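Local coordinates for protein cocosin 1 acidic chain (Cocos nucifera, PDB 5WPW) that probably serves as a seed storage protein, an 11S globulin of coconut that assembles into hexamers as a nutrient reserve, at residues A10-T14 / D25-N31; G38-R44 / A136-T142; A59-V63 / I284-A288; G70-M76 / Q105-F110; M248-Q252 / K277-L281. The protein carries 2 engineered substitutions. All coordinates share one frame; numbering follows the deposited sequence.

Contact 1: residues A10-T14 / D25-N31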
# COMPACT_ATOMS: atom_id res chain seq x y z
N ALA A 10 -38.61 3.11 -12.49
CA ALA A 10 -37.77 2.67 -13.59
C ALA A 10 -37.59 3.81 -14.58
O ALA A 10 -38.50 4.61 -14.81
CB ALA A 10 -38.39 1.45 -14.28
N LEU A 11 -36.39 3.92 -15.13
CA LEU A 11 -36.01 5.05 -15.96
C LEU A 11 -35.78 4.60 -17.40
O LEU A 11 -35.41 3.45 -17.66
CB LEU A 11 -34.75 5.73 -15.43
CG LEU A 11 -34.92 6.47 -14.10
CD1 LEU A 11 -33.57 6.71 -13.44
CD2 LEU A 11 -35.66 7.77 -14.31
N GLU A 12 -35.98 5.53 -18.31
CA GLU A 12 -35.72 5.37 -19.72
C GLU A 12 -35.08 6.65 -20.22
O GLU A 12 -35.13 7.68 -19.53
CB GLU A 12 -37.00 5.05 -20.51
CG GLU A 12 -37.25 3.57 -20.63
CD GLU A 12 -38.29 3.24 -21.70
OE1 GLU A 12 -38.12 3.67 -22.86
OE2 GLU A 12 -39.27 2.54 -21.35
N PRO A 13 -34.44 6.62 -21.39
CA PRO A 13 -33.77 7.82 -21.90
C PRO A 13 -34.73 8.98 -22.14
O PRO A 13 -35.82 8.82 -22.69
CB PRO A 13 -33.15 7.33 -23.20
CG PRO A 13 -32.86 5.90 -22.94
CD PRO A 13 -34.02 5.41 -22.11
N THR A 14 -34.30 10.18 -21.72
CA THR A 14 -35.11 11.38 -21.89
C THR A 14 -34.91 12.02 -23.26
O THR A 14 -35.88 12.34 -23.95
CB THR A 14 -34.80 12.41 -20.80
OG1 THR A 14 -33.40 12.73 -20.82
CG2 THR A 14 -35.18 11.86 -19.44
N ASP A 25 -28.71 7.72 -26.61
CA ASP A 25 -29.82 7.97 -25.71
C ASP A 25 -29.27 8.42 -24.37
O ASP A 25 -28.38 7.77 -23.83
CB ASP A 25 -30.66 6.71 -25.52
CG ASP A 25 -31.21 6.17 -26.80
OD1 ASP A 25 -31.41 7.00 -27.72
OD2 ASP A 25 -31.40 4.95 -26.91
N TYR A 26 -29.76 9.53 -23.85
CA TYR A 26 -29.28 10.04 -22.57
C TYR A 26 -30.35 9.86 -21.50
O TYR A 26 -31.48 10.34 -21.66
CB TYR A 26 -28.86 11.51 -22.68
CG TYR A 26 -27.79 11.82 -23.71
CD1 TYR A 26 -28.11 11.92 -25.06
CD2 TYR A 26 -26.46 12.04 -23.33
CE1 TYR A 26 -27.14 12.22 -26.01
CE2 TYR A 26 -25.47 12.34 -24.28
CZ TYR A 26 -25.82 12.43 -25.62
OH TYR A 26 -24.88 12.73 -26.60
N PHE A 27 -30.00 9.17 -20.42
CA PHE A 27 -30.84 9.26 -19.22
C PHE A 27 -30.59 10.60 -18.55
O PHE A 27 -29.55 11.23 -18.74
CB PHE A 27 -30.55 8.12 -18.25
CG PHE A 27 -30.84 6.74 -18.80
CD1 PHE A 27 -29.99 6.16 -19.73
CD2 PHE A 27 -31.93 6.01 -18.35
CE1 PHE A 27 -30.25 4.89 -20.22
CE2 PHE A 27 -32.19 4.74 -18.83
CZ PHE A 27 -31.34 4.18 -19.78
N ASP A 28 -31.56 11.06 -17.75
CA ASP A 28 -31.50 12.41 -17.21
C ASP A 28 -30.67 12.43 -15.93
O ASP A 28 -31.14 12.00 -14.87
CB ASP A 28 -32.90 12.97 -16.95
CG ASP A 28 -32.86 14.38 -16.38
OD1 ASP A 28 -31.81 15.05 -16.47
OD2 ASP A 28 -33.88 14.83 -15.81
N GLU A 29 -29.45 12.97 -16.02
CA GLU A 29 -28.57 13.01 -14.86
C GLU A 29 -29.07 13.96 -13.78
O GLU A 29 -28.53 13.96 -12.67
CB GLU A 29 -27.16 13.40 -15.30
CG GLU A 29 -27.09 14.61 -16.21
CD GLU A 29 -25.70 15.26 -16.24
OE1 GLU A 29 -24.71 14.58 -16.63
OE2 GLU A 29 -25.60 16.45 -15.87
N ASP A 30 -30.09 14.78 -14.08
CA ASP A 30 -30.70 15.68 -13.12
C ASP A 30 -31.86 15.05 -12.36
O ASP A 30 -32.34 15.64 -11.39
CB ASP A 30 -31.17 16.96 -13.82
CG ASP A 30 -30.02 17.89 -14.15
OD1 ASP A 30 -29.67 18.73 -13.28
OD2 ASP A 30 -29.45 17.80 -15.26
N ASN A 31 -32.33 13.89 -12.79
CA ASN A 31 -33.25 13.08 -12.01
C ASN A 31 -32.69 12.86 -10.60
O ASN A 31 -31.49 12.66 -10.42
CB ASN A 31 -33.46 11.75 -12.75
CG ASN A 31 -34.64 10.96 -12.22
OD1 ASN A 31 -34.60 10.42 -11.12
ND2 ASN A 31 -35.70 10.86 -13.03
O HOH W 1 -33.92 9.18 -17.60
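At the outer end of the larger sheet in the first cupin domain, Thr14, on the way into strand 15-19, is fastened to Tyr26 of strand 22-26. Both of its donors use the same carbonyl: Thr14 N lies 2.8 Å from Tyr26 O, and Thr14 OG1 lies 3.2 Å from Tyr26 O, the two approaching from opposite faces of the carbonyl plane. The hydroxyl can do this because it sits between the backbone N and the carbonyl carbon (chi1 57°), which also sends Thr14 CG2 against Asp28 CB. The two strands form a β-hairpin at the margin of the sheet, and the approaching loop runs across the base of that hairpin. Here Pro13 lies on the aromatic ring of Phe27. Its CD sits 4.1 Å from the centroid of the Phe27 ring, a CH-pi contact over one face that is displaced toward the rim, while Leu11 O meets the same ring in plane at its edge. Farther round the pyrrolidine, Pro13 CB lies 3.5 Å from Asp25 CB. A water links the two backbones, donating to Glu12 O and accepting from Asp28 N. Farther along, Leu11 CD2 lies 3.3 Å from Asn31 ND2, while Asn31 OD1 caps Gln33 N at the start of helix 32-37.

Contact 2: residues G38-R44 / A136-T142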
# COMPACT_ATOMS: atom_id res chain seq x y z
N GLY A 38 -25.07 9.81 -7.95
CA GLY A 38 -23.89 10.50 -8.44
C GLY A 38 -23.33 9.98 -9.75
O GLY A 38 -22.10 9.96 -9.93
N VAL A 39 -24.20 9.56 -10.67
CA VAL A 39 -23.80 9.00 -11.95
C VAL A 39 -24.60 9.68 -13.07
O VAL A 39 -25.61 10.34 -12.82
CB VAL A 39 -23.99 7.47 -12.02
CG1 VAL A 39 -23.12 6.75 -10.96
CG2 VAL A 39 -25.43 7.11 -11.82
N SER A 40 -24.07 9.56 -14.29
CA SER A 40 -24.79 9.81 -15.53
C SER A 40 -24.73 8.55 -16.38
O SER A 40 -23.70 7.86 -16.41
CB SER A 40 -24.17 10.98 -16.32
OG SER A 40 -23.85 12.06 -15.46
N THR A 41 -25.81 8.24 -17.09
CA THR A 41 -25.90 7.03 -17.90
C THR A 41 -26.26 7.40 -19.33
O THR A 41 -27.04 8.34 -19.56
CB THR A 41 -26.94 6.03 -17.34
OG1 THR A 41 -26.53 5.56 -16.05
CG2 THR A 41 -27.07 4.82 -18.26
N ILE A 42 -25.65 6.72 -20.28
CA ILE A 42 -25.98 6.90 -21.69
C ILE A 42 -26.04 5.54 -22.35
O ILE A 42 -25.33 4.60 -21.96
CB ILE A 42 -24.99 7.84 -22.43
CG1 ILE A 42 -23.69 7.12 -22.75
CG2 ILE A 42 -24.72 9.10 -21.63
CD1 ILE A 42 -22.62 8.06 -23.30
N ARG A 43 -26.93 5.41 -23.32
CA ARG A 43 -26.99 4.24 -24.18
C ARG A 43 -26.68 4.68 -25.60
O ARG A 43 -27.19 5.70 -26.07
CB ARG A 43 -28.38 3.58 -24.14
CG ARG A 43 -28.44 2.30 -24.99
CD ARG A 43 -29.87 1.91 -25.33
NE ARG A 43 -30.61 1.51 -24.13
CZ ARG A 43 -31.87 1.84 -23.89
NH1 ARG A 43 -32.54 2.57 -24.77
NH2 ARG A 43 -32.46 1.46 -22.76
N ARG A 44 -25.83 3.92 -26.28
CA ARG A 44 -25.49 4.18 -27.67
C ARG A 44 -25.80 2.99 -28.55
O ARG A 44 -25.58 1.83 -28.17
CB ARG A 44 -24.02 4.51 -27.83
CG ARG A 44 -23.74 5.95 -27.94
CD ARG A 44 -22.34 6.13 -28.42
NE ARG A 44 -21.46 6.53 -27.34
CZ ARG A 44 -21.35 7.78 -26.91
NH1 ARG A 44 -20.52 8.06 -25.91
NH2 ARG A 44 -22.05 8.74 -27.47
N ALA A 136 -24.33 -0.18 -26.58
CA ALA A 136 -23.48 -0.00 -25.42
C ALA A 136 -24.23 0.76 -24.34
O ALA A 136 -24.89 1.76 -24.63
CB ALA A 136 -22.20 0.77 -25.79
N ILE A 137 -24.15 0.29 -23.09
CA ILE A 137 -24.68 1.05 -21.97
C ILE A 137 -23.50 1.50 -21.11
O ILE A 137 -22.68 0.68 -20.70
CB ILE A 137 -25.70 0.25 -21.15
CG1 ILE A 137 -25.94 1.01 -19.85
CG2 ILE A 137 -25.20 -1.13 -20.86
CD1 ILE A 137 -27.10 0.56 -19.09
N THR A 138 -23.42 2.81 -20.89
CA THR A 138 -22.30 3.45 -20.20
C THR A 138 -22.75 4.13 -18.93
O THR A 138 -23.71 4.92 -18.96
CB THR A 138 -21.65 4.48 -21.11
OG1 THR A 138 -20.97 3.80 -22.16
CG2 THR A 138 -20.69 5.35 -20.33
N VAL A 139 -22.06 3.87 -17.81
CA VAL A 139 -22.31 4.55 -16.55
C VAL A 139 -21.05 5.34 -16.20
O VAL A 139 -19.96 4.76 -16.13
CB VAL A 139 -22.69 3.57 -15.41
CG1 VAL A 139 -23.01 4.32 -14.15
CG2 VAL A 139 -23.87 2.67 -15.81
N LEU A 140 -21.19 6.66 -16.07
CA LEU A 140 -20.08 7.56 -15.77
C LEU A 140 -20.17 8.01 -14.31
O LEU A 140 -21.21 8.53 -13.88
CB LEU A 140 -20.11 8.78 -16.68
CG LEU A 140 -19.85 8.63 -18.19
CD1 LEU A 140 -21.02 9.12 -19.00
CD2 LEU A 140 -18.56 9.40 -18.53
N ASP A 141 -19.09 7.84 -13.54
CA ASP A 141 -19.16 8.22 -12.12
C ASP A 141 -18.70 9.66 -11.99
O ASP A 141 -17.53 9.95 -11.82
CB ASP A 141 -18.32 7.27 -11.26
CG ASP A 141 -18.49 7.55 -9.76
OD1 ASP A 141 -19.28 8.45 -9.39
OD2 ASP A 141 -17.83 6.86 -8.95
N THR A 142 -19.65 10.59 -12.09
CA THR A 142 -19.33 12.01 -12.02
C THR A 142 -19.11 12.50 -10.60
O THR A 142 -18.71 13.66 -10.42
CB THR A 142 -20.45 12.81 -12.69
OG1 THR A 142 -21.70 12.42 -12.11
CG2 THR A 142 -20.49 12.49 -14.21
O HOH W 2 -24.00 13.31 -13.27
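Ala136 and Arg44 open an antiparallel pairing of two inner strands of the larger sheet in the first cupin domain, each giving its N-H to the other's carbonyl; the guanidinium of Arg44 leads away to a salt bridge with Glu211. Ile137 follows, opposite Arg43 in a non-hydrogen-bonded pair. At Thr138 the strands bond again: Thr138 N is 2.8 Å from Ile42 O, and beside this bond Thr138 CB packs 3.7 Å from Ile42 CG1, the two side chains pointing the same way. Val139 turns to the face that carries Thr41 and Ile137, where its CG2 lies 3.9 Å from Thr41 OG1. Its other methyl, CG1, is 3.9 Å from Val39 CB. Leu140 makes a nearly straight bond, with its N 2.8 Å from Ser40 O and an angle of 176° at the hydrogen. Asp141 is the centre of an inverse gamma turn. Beyond it, one water lies 2.7 Å from Thr142 OG1 and within bonding distance of Ser40 OG, which is also tied to Glu29. Backbone amides thus carry the polar load of this buried pairing, whereas Thr41 OG1, buried beside Val139 CG2, has no polar partner in the model.

Contact 3: residues A59-V63 / I284-A288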
# COMPACT_ATOMS: atom_id res chain seq x y z
N ALA A 59 -15.14 12.12 -16.19
CA ALA A 59 -15.51 11.08 -15.23
C ALA A 59 -15.08 9.70 -15.71
O ALA A 59 -15.14 9.42 -16.92
CB ALA A 59 -17.01 11.09 -14.99
N PRO A 60 -14.59 8.84 -14.82
CA PRO A 60 -14.32 7.46 -15.22
C PRO A 60 -15.64 6.76 -15.52
O PRO A 60 -16.70 7.17 -15.02
CB PRO A 60 -13.62 6.85 -14.01
CG PRO A 60 -14.17 7.63 -12.84
CD PRO A 60 -14.38 9.05 -13.37
N ARG A 61 -15.58 5.74 -16.37
CA ARG A 61 -16.80 5.04 -16.79
C ARG A 61 -16.58 3.55 -16.96
O ARG A 61 -15.46 3.08 -17.14
CB ARG A 61 -17.34 5.64 -18.10
CG ARG A 61 -16.77 5.03 -19.32
CD ARG A 61 -17.15 5.85 -20.54
NE ARG A 61 -16.19 6.92 -20.75
CZ ARG A 61 -16.12 7.64 -21.85
NH1 ARG A 61 -16.96 7.38 -22.86
NH2 ARG A 61 -15.21 8.59 -21.96
N LEU A 62 -17.69 2.79 -16.89
CA LEU A 62 -17.75 1.41 -17.32
C LEU A 62 -18.76 1.34 -18.45
O LEU A 62 -19.83 1.96 -18.35
CB LEU A 62 -18.22 0.46 -16.20
CG LEU A 62 -17.31 0.28 -15.00
CD1 LEU A 62 -17.80 -0.92 -14.20
CD2 LEU A 62 -15.87 0.10 -15.45
N VAL A 63 -18.38 0.68 -19.54
CA VAL A 63 -19.25 0.43 -20.69
C VAL A 63 -19.61 -1.05 -20.70
O VAL A 63 -18.72 -1.90 -20.60
CB VAL A 63 -18.57 0.83 -22.01
CG1 VAL A 63 -19.54 0.67 -23.17
CG2 VAL A 63 -18.03 2.26 -21.91
N ILE A 284 -10.67 3.01 -11.13
CA ILE A 284 -11.99 3.44 -11.60
C ILE A 284 -12.97 3.53 -10.43
O ILE A 284 -13.90 4.36 -10.43
CB ILE A 284 -12.50 2.47 -12.70
CG1 ILE A 284 -11.59 2.46 -13.94
CG2 ILE A 284 -13.96 2.73 -13.07
CD1 ILE A 284 -11.69 3.67 -14.88
N GLN A 285 -12.78 2.68 -9.42
CA GLN A 285 -13.65 2.59 -8.23
C GLN A 285 -15.09 2.26 -8.61
O GLN A 285 -16.05 2.83 -8.08
CB GLN A 285 -13.59 3.87 -7.39
CG GLN A 285 -12.35 3.96 -6.50
CD GLN A 285 -12.35 5.22 -5.64
OE1 GLN A 285 -11.74 6.23 -5.99
NE2 GLN A 285 -13.04 5.17 -4.51
N MET A 286 -15.24 1.28 -9.49
CA MET A 286 -16.56 0.79 -9.88
C MET A 286 -16.46 -0.70 -10.11
O MET A 286 -15.39 -1.24 -10.39
CB MET A 286 -17.10 1.50 -11.14
CG MET A 286 -17.98 2.74 -10.79
SD MET A 286 -18.76 3.53 -12.22
CE MET A 286 -17.25 4.00 -13.02
N SER A 287 -17.60 -1.38 -9.94
CA SER A 287 -17.70 -2.82 -10.07
C SER A 287 -18.89 -3.10 -10.98
O SER A 287 -19.71 -2.22 -11.25
CB SER A 287 -17.89 -3.49 -8.70
OG SER A 287 -16.91 -3.07 -7.76
N ALA A 288 -19.00 -4.34 -11.45
CA ALA A 288 -20.15 -4.71 -12.26
C ALA A 288 -20.60 -6.12 -11.87
O ALA A 288 -19.87 -6.88 -11.23
CB ALA A 288 -19.83 -4.65 -13.77
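Leu62 spreads its two methyls over Ile284 and Met286, and the dense part of the contact is built on this. One methyl, CD2, meets Ile284 CG2 at 4.0 Å. The other, CD1, sits 4.0 Å from Met286 CB, 3.7 Å from Ser287 O and, more distantly, near the methyl of Ala288. The Leu62 and Met286 side chains pass alongside each other, pointing opposite ways. A bend at the last methionine torsion (chi3 -63°) lays the terminal methyl against backbone, with Met286 CE 3.8 Å from Pro60 O and 3.9 Å from Arg61 CA. Pro60 belongs to the same packed side, its CB lying 3.8 Å from Ile284 CD1. Ile363 of strand 357-364 and Ala117 of strand 114-118 add to the apolar surroundings of Leu62. The loose side is at Gln285, which leaves helix 281-284 with positive phi and is exposed to solvent, its side chain standing clear of 59-63. Ser287 points away from 59-63 but stays buried, its hydroxyl bonded to Ser366 O and Ala369 N. The touching parts, 60-62 and 284-288, run in nearly the same direction, 20° apart, yet they meet through carbon packing, without joining strands. The result is an apolar seam between the N- and C-terminal cupin domains, where the start of a strand meets a helix end and the strand that follows, as befits the bicupin architecture of 11S globulins.

Contact 4: residues G70-M76 / Q105-F110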
# COMPACT_ATOMS: atom_id res chain seq x y z
N GLY A 70 -16.91 -5.35 -32.15
CA GLY A 70 -16.17 -4.29 -32.80
C GLY A 70 -14.78 -4.09 -32.21
O GLY A 70 -14.20 -4.99 -31.60
N ILE A 71 -14.27 -2.89 -32.44
CA ILE A 71 -12.90 -2.53 -32.13
C ILE A 71 -12.96 -1.29 -31.25
O ILE A 71 -13.71 -0.36 -31.54
CB ILE A 71 -12.08 -2.22 -33.40
CG1 ILE A 71 -11.85 -3.49 -34.22
CG2 ILE A 71 -10.74 -1.60 -33.04
CD1 ILE A 71 -10.74 -3.32 -35.23
N VAL A 72 -12.16 -1.28 -30.18
CA VAL A 72 -12.08 -0.12 -29.31
C VAL A 72 -10.63 0.35 -29.23
O VAL A 72 -9.70 -0.46 -29.20
CB VAL A 72 -12.63 -0.42 -27.90
CG1 VAL A 72 -11.99 0.47 -26.90
CG2 VAL A 72 -14.12 -0.22 -27.87
N GLY A 73 -10.45 1.66 -29.22
CA GLY A 73 -9.15 2.25 -28.98
C GLY A 73 -9.15 3.17 -27.78
O GLY A 73 -10.02 4.05 -27.63
N LEU A 74 -8.19 2.95 -26.90
CA LEU A 74 -7.96 3.78 -25.73
C LEU A 74 -6.53 4.28 -25.81
O LEU A 74 -5.58 3.47 -25.82
CB LEU A 74 -8.18 2.98 -24.45
CG LEU A 74 -7.89 3.71 -23.16
CD1 LEU A 74 -8.95 4.75 -23.00
CD2 LEU A 74 -7.92 2.73 -22.00
N VAL A 75 -6.36 5.58 -25.87
CA VAL A 75 -5.02 6.14 -26.01
C VAL A 75 -4.48 6.46 -24.62
O VAL A 75 -5.05 7.27 -23.88
CB VAL A 75 -5.03 7.39 -26.90
CG1 VAL A 75 -3.63 7.97 -26.95
CG2 VAL A 75 -5.54 7.03 -28.30
N MET A 76 -3.35 5.83 -24.27
CA MET A 76 -2.71 6.08 -22.98
C MET A 76 -1.55 7.04 -23.20
O MET A 76 -0.54 6.65 -23.80
CB MET A 76 -2.22 4.77 -22.36
CG MET A 76 -3.26 3.66 -22.41
SD MET A 76 -3.23 2.56 -20.99
CE MET A 76 -4.51 1.37 -21.41
N GLN A 105 -1.51 2.96 -31.21
CA GLN A 105 -1.55 2.14 -30.01
C GLN A 105 -2.43 0.92 -30.24
O GLN A 105 -3.16 0.82 -31.24
CB GLN A 105 -2.02 2.95 -28.80
CG GLN A 105 -0.94 3.88 -28.29
CD GLN A 105 -1.30 4.48 -26.95
OE1 GLN A 105 -2.08 3.89 -26.19
NE2 GLN A 105 -0.73 5.64 -26.64
N LYS A 106 -2.34 0.00 -29.28
CA LYS A 106 -3.00 -1.29 -29.39
C LYS A 106 -4.51 -1.12 -29.40
O LYS A 106 -5.06 -0.24 -28.73
CB LYS A 106 -2.56 -2.18 -28.22
CG LYS A 106 -2.69 -1.50 -26.87
CD LYS A 106 -2.08 -2.33 -25.73
CE LYS A 106 -0.56 -2.09 -25.61
NZ LYS A 106 -0.01 -2.70 -24.35
N VAL A 107 -5.20 -1.96 -30.17
CA VAL A 107 -6.63 -1.83 -30.29
C VAL A 107 -7.27 -3.05 -29.65
O VAL A 107 -6.68 -4.14 -29.62
CB VAL A 107 -7.04 -1.65 -31.76
CG1 VAL A 107 -6.42 -0.35 -32.30
CG2 VAL A 107 -6.56 -2.83 -32.56
N TYR A 108 -8.45 -2.85 -29.09
CA TYR A 108 -9.12 -3.83 -28.26
C TYR A 108 -10.38 -4.30 -28.97
O TYR A 108 -11.26 -3.50 -29.29
CB TYR A 108 -9.47 -3.21 -26.91
CG TYR A 108 -8.28 -2.58 -26.21
CD1 TYR A 108 -7.51 -3.32 -25.34
CD2 TYR A 108 -7.96 -1.24 -26.40
CE1 TYR A 108 -6.43 -2.76 -24.68
CE2 TYR A 108 -6.87 -0.67 -25.75
CZ TYR A 108 -6.11 -1.44 -24.89
OH TYR A 108 -5.02 -0.91 -24.22
N GLN A 109 -10.47 -5.60 -29.20
CA GLN A 109 -11.61 -6.16 -29.91
C GLN A 109 -12.61 -6.67 -28.88
O GLN A 109 -12.27 -7.50 -28.05
CB GLN A 109 -11.17 -7.26 -30.86
CG GLN A 109 -10.25 -6.69 -31.91
CD GLN A 109 -10.21 -7.53 -33.15
OE1 GLN A 109 -11.23 -7.72 -33.82
NE2 GLN A 109 -9.04 -8.06 -33.47
N PHE A 110 -13.83 -6.15 -28.94
CA PHE A 110 -14.83 -6.41 -27.93
C PHE A 110 -15.99 -7.20 -28.52
O PHE A 110 -16.11 -7.38 -29.73
CB PHE A 110 -15.32 -5.10 -27.31
CG PHE A 110 -16.13 -4.25 -28.24
CD1 PHE A 110 -17.50 -4.40 -28.33
CD2 PHE A 110 -15.52 -3.26 -28.99
CE1 PHE A 110 -18.26 -3.61 -29.17
CE2 PHE A 110 -16.28 -2.45 -29.82
CZ PHE A 110 -17.63 -2.63 -29.92
O HOH W 3 -14.23 -7.28 -33.58
O HOH W 4 -5.27 2.40 -28.53
O HOH W 5 -3.66 1.71 -25.49
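Gly70 and Val72 pair with Phe110 and Tyr108 in hydrogen-bonded antiparallel positions, the two short strands being strongly twisted, with 144° between their directions. The shortest of the bonds joins Val72 N to Tyr108 O at 2.6 Å. With CG set between its own backbone N and carbonyl carbon (chi1 69°), Phe110 folds its ring back across the neighbouring strand. Gly70 N stands over the ring centre, and Gly70 CA makes a CH-pi contact 3.9 Å from the Phe110 centroid; lacking a side chain, Gly70 lets the ring lie this close. Val72 CG2 crosses beside it, 3.5 Å from Phe110 CD2. At the far end the Gln105 amide grips one residue twice: OE1 accepts from Met76 N at 3.0 Å, almost straight at 178°, and NE2 donates to Met76 O at 3.0 Å. One water joins Gln105 OE1, Leu74 O and Tyr108 OH. Beyond the paired residues 70-72 and 108-110, a side-chain amide thus bonds the backbone of Met76 through both its ends, which fixes the amide's rotation.

Contact 5: residues M248-Q252 / K277-L281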
# COMPACT_ATOMS: atom_id res chain seq x y z
N MET A 248 -2.09 -2.30 -19.21
CA MET A 248 -3.24 -2.60 -18.35
C MET A 248 -4.37 -3.20 -19.17
O MET A 248 -4.71 -2.69 -20.25
CB MET A 248 -3.75 -1.33 -17.68
CG MET A 248 -2.95 -0.78 -16.55
SD MET A 248 -3.99 0.47 -15.78
CE MET A 248 -3.91 1.78 -17.01
N LYS A 249 -4.99 -4.26 -18.67
CA LYS A 249 -6.19 -4.76 -19.30
C LYS A 249 -7.32 -3.79 -19.00
O LYS A 249 -7.45 -3.32 -17.86
CB LYS A 249 -6.53 -6.17 -18.79
CG LYS A 249 -7.68 -6.84 -19.52
CD LYS A 249 -8.03 -8.22 -18.92
CE LYS A 249 -7.92 -8.21 -17.40
NZ LYS A 249 -9.07 -8.83 -16.66
N ILE A 250 -8.11 -3.43 -20.01
CA ILE A 250 -9.23 -2.50 -19.85
C ILE A 250 -10.57 -3.15 -20.10
O ILE A 250 -11.60 -2.47 -20.04
CB ILE A 250 -9.08 -1.27 -20.76
CG1 ILE A 250 -8.97 -1.69 -22.22
CG2 ILE A 250 -7.90 -0.41 -20.33
CD1 ILE A 250 -9.88 -0.90 -23.13
N LYS A 251 -10.59 -4.43 -20.44
CA LYS A 251 -11.80 -5.09 -20.90
C LYS A 251 -11.88 -6.45 -20.23
O LYS A 251 -10.86 -7.13 -20.06
CB LYS A 251 -11.77 -5.24 -22.43
CG LYS A 251 -12.83 -6.17 -23.01
CD LYS A 251 -12.69 -6.23 -24.54
CE LYS A 251 -12.42 -7.64 -25.03
NZ LYS A 251 -10.99 -8.08 -24.95
N GLN A 252 -13.09 -6.83 -19.85
CA GLN A 252 -13.32 -8.16 -19.30
C GLN A 252 -14.74 -8.60 -19.62
O GLN A 252 -15.69 -7.82 -19.46
CB GLN A 252 -13.11 -8.18 -17.78
CG GLN A 252 -13.63 -9.45 -17.14
CD GLN A 252 -12.53 -10.37 -16.69
OE1 GLN A 252 -11.37 -10.20 -17.06
NE2 GLN A 252 -12.89 -11.36 -15.87
N LYS A 277 -10.65 -9.26 -10.31
CA LYS A 277 -10.59 -9.77 -11.68
C LYS A 277 -9.92 -8.82 -12.66
O LYS A 277 -9.18 -9.27 -13.52
CB LYS A 277 -12.01 -10.07 -12.18
CG LYS A 277 -12.67 -11.17 -11.37
CD LYS A 277 -13.90 -11.71 -12.06
CE LYS A 277 -14.62 -12.69 -11.15
NZ LYS A 277 -15.86 -13.23 -11.81
N LEU A 278 -10.18 -7.52 -12.54
CA LEU A 278 -9.76 -6.53 -13.54
C LEU A 278 -9.05 -5.42 -12.78
O LEU A 278 -9.72 -4.58 -12.16
CB LEU A 278 -10.94 -6.00 -14.32
CG LEU A 278 -10.66 -4.89 -15.34
CD1 LEU A 278 -9.71 -5.42 -16.37
CD2 LEU A 278 -11.97 -4.36 -15.97
N PRO A 279 -7.73 -5.37 -12.81
CA PRO A 279 -7.01 -4.50 -11.87
C PRO A 279 -7.38 -3.04 -11.95
O PRO A 279 -7.45 -2.38 -10.91
CB PRO A 279 -5.54 -4.73 -12.25
CG PRO A 279 -5.53 -6.09 -12.84
CD PRO A 279 -6.82 -6.26 -13.55
N ILE A 280 -7.63 -2.51 -13.15
CA ILE A 280 -7.85 -1.07 -13.31
C ILE A 280 -9.04 -0.58 -12.50
O ILE A 280 -9.11 0.60 -12.16
CB ILE A 280 -8.01 -0.69 -14.80
CG1 ILE A 280 -7.88 0.83 -14.96
CG2 ILE A 280 -9.35 -1.19 -15.37
CD1 ILE A 280 -7.94 1.31 -16.39
N LEU A 281 -9.96 -1.48 -12.14
CA LEU A 281 -11.15 -1.04 -11.43
C LEU A 281 -10.82 -0.45 -10.07
O LEU A 281 -11.63 0.30 -9.53
CB LEU A 281 -12.13 -2.21 -11.25
CG LEU A 281 -12.67 -2.79 -12.56
CD1 LEU A 281 -13.79 -3.80 -12.35
CD2 LEU A 281 -13.15 -1.65 -13.44
O HOH W 6 -6.39 -3.73 -15.50
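Lys249 lies obliquely across Leu278, its aliphatic chain running over one methyl: Leu278 CD1 is in tight contact with Lys249 CE at 3.5 Å and lies 3.4 Å from Lys249 O. A bend late in the lysine chain (chi3 38°) brings the ammonium down to two acceptors. Lys249 NZ is 2.7 Å from Gln252 OE1 and 3.2 Å from Lys277 O, the latter approached from above the carbonyl plane. Lys249 of a third subunit also bonds to Lys277 O, so this carbonyl probably helps offset the two ammonium groups, which lie close together. Residues 278-281 form a type I turn leading into helix 281-284 of the second cupin domain, while 248-252 runs into strand 251-253, outermost within this chain in the first domain's sheet. On the turn, Ile280 meets Met248 at about a right angle, with Met248 SD 4.0 Å from Ile280 CG1. A water bridges the segments, accepting from Ile280 N at 2.9 Å and donating to Lys249 O.

Overall arrangement
Contacts 2 and 3 lie deepest, their centres about 6 and 7 Å from the centre of the chain; contacts 4 and 5 are buried too, though farther out, whereas contact 1 is a surface contact. Contacts 1 and 2 share a sheet and touch through neighbouring strands 22-26 and 40-46; contact 2 in turn adjoins contact 3 through strands 134-140 and 61-67. Backbone bonding dominates contact 2 and the strand part of contact 4, while contact 3 is carbon packing between the cupin domains. Contact 5 brings a lysine and a water to another meeting of those domains, touching contact 3 through Leu281 and contact 4 through Ile250. Other subunits reach contacts 4 and 5.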